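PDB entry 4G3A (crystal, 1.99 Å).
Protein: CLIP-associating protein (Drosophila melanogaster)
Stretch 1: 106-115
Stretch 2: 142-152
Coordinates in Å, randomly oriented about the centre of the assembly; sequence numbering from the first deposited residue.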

# COMPACT_ATOMS: atom_id res chain seq x y z
N VAL A 106 11.94 -0.78 -0.29
CA VAL A 106 11.07 -0.65 0.87
C VAL A 106 9.66 -0.23 0.44
O VAL A 106 8.67 -0.80 0.90
CB VAL A 106 11.66 0.33 1.92
CG1 VAL A 106 10.63 0.66 2.97
CG2 VAL A 106 12.89 -0.27 2.58
N ARG A 107 9.57 0.74 -0.46
CA ARG A 107 8.26 1.15 -0.97
C ARG A 107 7.57 -0.03 -1.65
O ARG A 107 6.36 -0.22 -1.51
CB ARG A 107 8.41 2.31 -1.95
CG ARG A 107 9.07 3.54 -1.36
CD ARG A 107 8.89 4.76 -2.25
NE ARG A 107 9.46 4.54 -3.57
CZ ARG A 107 10.74 4.77 -3.87
NH1 ARG A 107 11.56 5.23 -2.94
NH2 ARG A 107 11.19 4.54 -5.10
N GLU A 108 8.34 -0.82 -2.38
CA GLU A 108 7.81 -1.97 -3.10
C GLU A 108 7.14 -2.94 -2.14
O GLU A 108 5.99 -3.33 -2.33
CB GLU A 108 8.93 -2.70 -3.84
CG GLU A 108 9.29 -2.11 -5.18
CD GLU A 108 10.62 -2.64 -5.70
OE1 GLU A 108 11.10 -3.66 -5.16
OE2 GLU A 108 11.17 -2.03 -6.64
N LYS A 109 7.88 -3.34 -1.11
CA LYS A 109 7.37 -4.32 -0.17
C LYS A 109 6.18 -3.76 0.60
O LYS A 109 5.27 -4.49 0.96
CB LYS A 109 8.47 -4.81 0.78
CG LYS A 109 9.66 -5.46 0.06
CD LYS A 109 9.21 -6.62 -0.82
CE LYS A 109 10.39 -7.25 -1.56
NZ LYS A 109 9.94 -8.30 -2.50
N ALA A 110 6.18 -2.45 0.83
CA ALA A 110 5.04 -1.79 1.44
C ALA A 110 3.82 -1.86 0.52
O ALA A 110 2.72 -2.23 0.94
CB ALA A 110 5.37 -0.35 1.79
N GLN A 111 4.01 -1.53 -0.75
CA GLN A 111 2.90 -1.60 -1.71
C GLN A 111 2.41 -3.05 -1.79
O GLN A 111 1.22 -3.33 -1.85
CB GLN A 111 3.35 -1.10 -3.09
CG GLN A 111 3.46 0.43 -3.23
CD GLN A 111 2.12 1.09 -3.47
OE1 GLN A 111 1.06 0.51 -3.20
NE2 GLN A 111 2.15 2.32 -3.98
N LEU A 112 3.35 -3.98 -1.77
CA LEU A 112 3.00 -5.39 -1.87
C LEU A 112 2.19 -5.85 -0.64
O LEU A 112 1.22 -6.58 -0.77
CB LEU A 112 4.25 -6.25 -2.11
CG LEU A 112 4.08 -7.76 -2.25
CD1 LEU A 112 2.87 -8.15 -3.10
CD2 LEU A 112 5.36 -8.38 -2.81
N LEU A 113 2.58 -5.40 0.55
CA LEU A 113 1.79 -5.67 1.76
C LEU A 113 0.35 -5.19 1.59
O LEU A 113 -0.61 -5.88 1.98
CB LEU A 113 2.43 -5.00 2.99
CG LEU A 113 1.78 -5.27 4.35
CD1 LEU A 113 2.77 -5.06 5.55
CD2 LEU A 113 0.51 -4.44 4.55
N LEU A 114 0.19 -3.99 1.03
CA LEU A 114 -1.15 -3.45 0.78
C LEU A 114 -1.93 -4.33 -0.20
O LEU A 114 -3.09 -4.63 0.03
CB LEU A 114 -1.09 -2.00 0.28
CG LEU A 114 -0.49 -0.97 1.25
CD1 LEU A 114 -0.39 0.39 0.58
CD2 LEU A 114 -1.30 -0.90 2.53
N ARG A 115 -1.30 -4.74 -1.29
CA ARG A 115 -1.99 -5.63 -2.23
C ARG A 115 -2.35 -6.97 -1.58
O ARG A 115 -3.41 -7.54 -1.84
CB ARG A 115 -1.16 -5.81 -3.51
CG ARG A 115 -1.00 -4.51 -4.32
CD ARG A 115 -0.57 -4.78 -5.76
NE ARG A 115 0.75 -5.39 -5.85
CZ ARG A 115 1.89 -4.70 -5.87
NH1 ARG A 115 1.86 -3.37 -5.80
NH2 ARG A 115 3.05 -5.32 -5.95
N ALA A 142 5.60 13.92 -0.29
CA ALA A 142 5.10 13.83 -1.66
C ALA A 142 5.18 12.40 -2.21
O ALA A 142 4.40 12.02 -3.07
CB ALA A 142 5.87 14.79 -2.59
N LYS A 143 6.14 11.62 -1.71
CA LYS A 143 6.30 10.26 -2.21
C LYS A 143 5.16 9.37 -1.71
O LYS A 143 4.72 8.47 -2.42
CB LYS A 143 7.67 9.67 -1.87
CG LYS A 143 8.02 8.41 -2.67
CD LYS A 143 8.11 8.68 -4.17
CE LYS A 143 8.67 7.47 -4.92
NZ LYS A 143 8.71 7.63 -6.41
N VAL A 144 4.66 9.62 -0.50
CA VAL A 144 3.45 8.95 -0.07
C VAL A 144 2.26 9.32 -0.95
O VAL A 144 1.50 8.44 -1.39
CB VAL A 144 3.09 9.28 1.39
CG1 VAL A 144 1.73 8.68 1.74
CG2 VAL A 144 4.18 8.77 2.34
N ARG A 145 2.09 10.61 -1.21
CA ARG A 145 0.95 11.05 -2.02
C ARG A 145 1.01 10.39 -3.40
O ARG A 145 0.02 9.89 -3.91
CB ARG A 145 0.91 12.58 -2.11
CG ARG A 145 0.90 13.27 -0.73
CD ARG A 145 0.48 14.74 -0.82
NE ARG A 145 1.39 15.57 -1.61
CZ ARG A 145 2.51 16.12 -1.15
NH1 ARG A 145 2.89 15.91 0.10
NH2 ARG A 145 3.26 16.88 -1.94
N GLU A 146 2.20 10.37 -4.00
CA GLU A 146 2.37 9.75 -5.31
C GLU A 146 2.17 8.23 -5.28
O GLU A 146 1.53 7.66 -6.17
CB GLU A 146 3.77 10.05 -5.85
CG GLU A 146 4.00 9.44 -7.22
CD GLU A 146 5.40 9.66 -7.72
OE1 GLU A 146 6.22 10.23 -6.96
OE2 GLU A 146 5.69 9.27 -8.87
N GLU A 147 2.73 7.56 -4.27
CA GLU A 147 2.60 6.12 -4.15
C GLU A 147 1.14 5.73 -3.97
O GLU A 147 0.67 4.76 -4.58
CB GLU A 147 3.46 5.58 -2.99
CG GLU A 147 4.95 5.55 -3.28
CD GLU A 147 5.33 4.49 -4.30
OE1 GLU A 147 4.56 3.52 -4.48
OE2 GLU A 147 6.41 4.63 -4.92
N PHE A 148 0.42 6.48 -3.15
CA PHE A 148 -0.98 6.18 -2.91
C PHE A 148 -1.81 6.23 -4.19
O PHE A 148 -2.66 5.37 -4.41
CB PHE A 148 -1.60 7.06 -1.82
CG PHE A 148 -3.08 6.87 -1.69
CD1 PHE A 148 -3.61 5.61 -1.44
CD2 PHE A 148 -3.96 7.95 -1.86
CE1 PHE A 148 -4.97 5.43 -1.34
CE2 PHE A 148 -5.33 7.77 -1.76
CZ PHE A 148 -5.83 6.51 -1.50
N LEU A 149 -1.56 7.23 -5.05
CA LEU A 149 -2.24 7.29 -6.34
C LEU A 149 -1.97 5.99 -7.10
O LEU A 149 -2.88 5.44 -7.73
CB LEU A 149 -1.81 8.51 -7.15
CG LEU A 149 -2.30 9.85 -6.57
CD1 LEU A 149 -1.62 11.04 -7.24
CD2 LEU A 149 -3.82 9.98 -6.64
N GLN A 150 -0.75 5.48 -7.02
CA GLN A 150 -0.40 4.25 -7.70
C GLN A 150 -1.12 3.05 -7.08
O GLN A 150 -1.50 2.11 -7.78
CB GLN A 150 1.12 4.04 -7.70
CG GLN A 150 1.58 2.81 -8.47
CD GLN A 150 1.35 2.94 -9.96
OE1 GLN A 150 0.77 2.05 -10.59
NE2 GLN A 150 1.80 4.05 -10.54
N THR A 151 -1.31 3.08 -5.76
CA THR A 151 -2.07 2.03 -5.09
C THR A 151 -3.49 1.98 -5.65
O THR A 151 -4.05 0.91 -5.86
CB THR A 151 -2.15 2.26 -3.57
OG1 THR A 151 -0.83 2.36 -3.02
CG2 THR A 151 -2.91 1.13 -2.90
N ILE A 152 -4.08 3.15 -5.85
CA ILE A 152 -5.42 3.22 -6.44
C ILE A 152 -5.42 2.61 -7.83
O ILE A 152 -6.29 1.80 -8.18
CB ILE A 152 -5.89 4.68 -6.56
CG1 ILE A 152 -6.12 5.30 -5.18
CG2 ILE A 152 -7.16 4.75 -7.42
CD1 ILE A 152 -6.45 6.79 -5.23
O HOH W 1 8.20 2.89 -6.08

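Residues 106-115 and 142-152 are both helical, and their axes run in roughly the same direction, with an angle of 38° between them and a closest approach of 11.1 Å. The helices draw nearest at Gln 111 and Thr 151, whose CA atoms lie 7.0 Å apart. The shared surface is modest, 315 Å² summed over both sides, and hydrogen bonds provide its directional contacts. On stretch 1 it is made by Arg 107, Gln 111 and Leu 114, which recur at the three- and four-residue spacing that places side chains on one helical face.

Arg 107 comes first. Its guanidinium meets Glu 147 near the plane of the group, where NE lies 3.3 Å from OE2 of Glu 147 in a salt bridge whose hydrogen bond is weak, with an N-H...O angle of 133°. Water 1 bridges the same two atoms, accepting from Arg 107 NE at 3.3 Å and donating to Glu 147 OE2 at 2.8 Å, so the one N-H of NE is shared between carboxylate and water. Over one face of the guanidinium lies CE of Lys 143, 3.3 Å from Arg 107 NE. The two cationic groups are close, with Arg 107 NH2 4.2 Å from Lys 143 NZ, and the carboxylate of Glu 147 supplies compensating negative charge.

One turn later, the buried Gln 111 uses both ends of its amide. Gln 111 NE2 donates to Glu 147 OE1 at 2.7 Å in a nearly linear bond (178°) and also to the backbone O of Glu 147 at 2.9 Å (138°). Gln 111 OE1 accepts a 2.7 Å hydrogen bond from Thr 151 OG1. The carboxamide thus links two successive turns of the partner helix.

Leu 114 closes the contact, its CD1 packing 4.1 Å from Thr 151 OG1 and adding an apolar neighbour beside the buried hydroxyl.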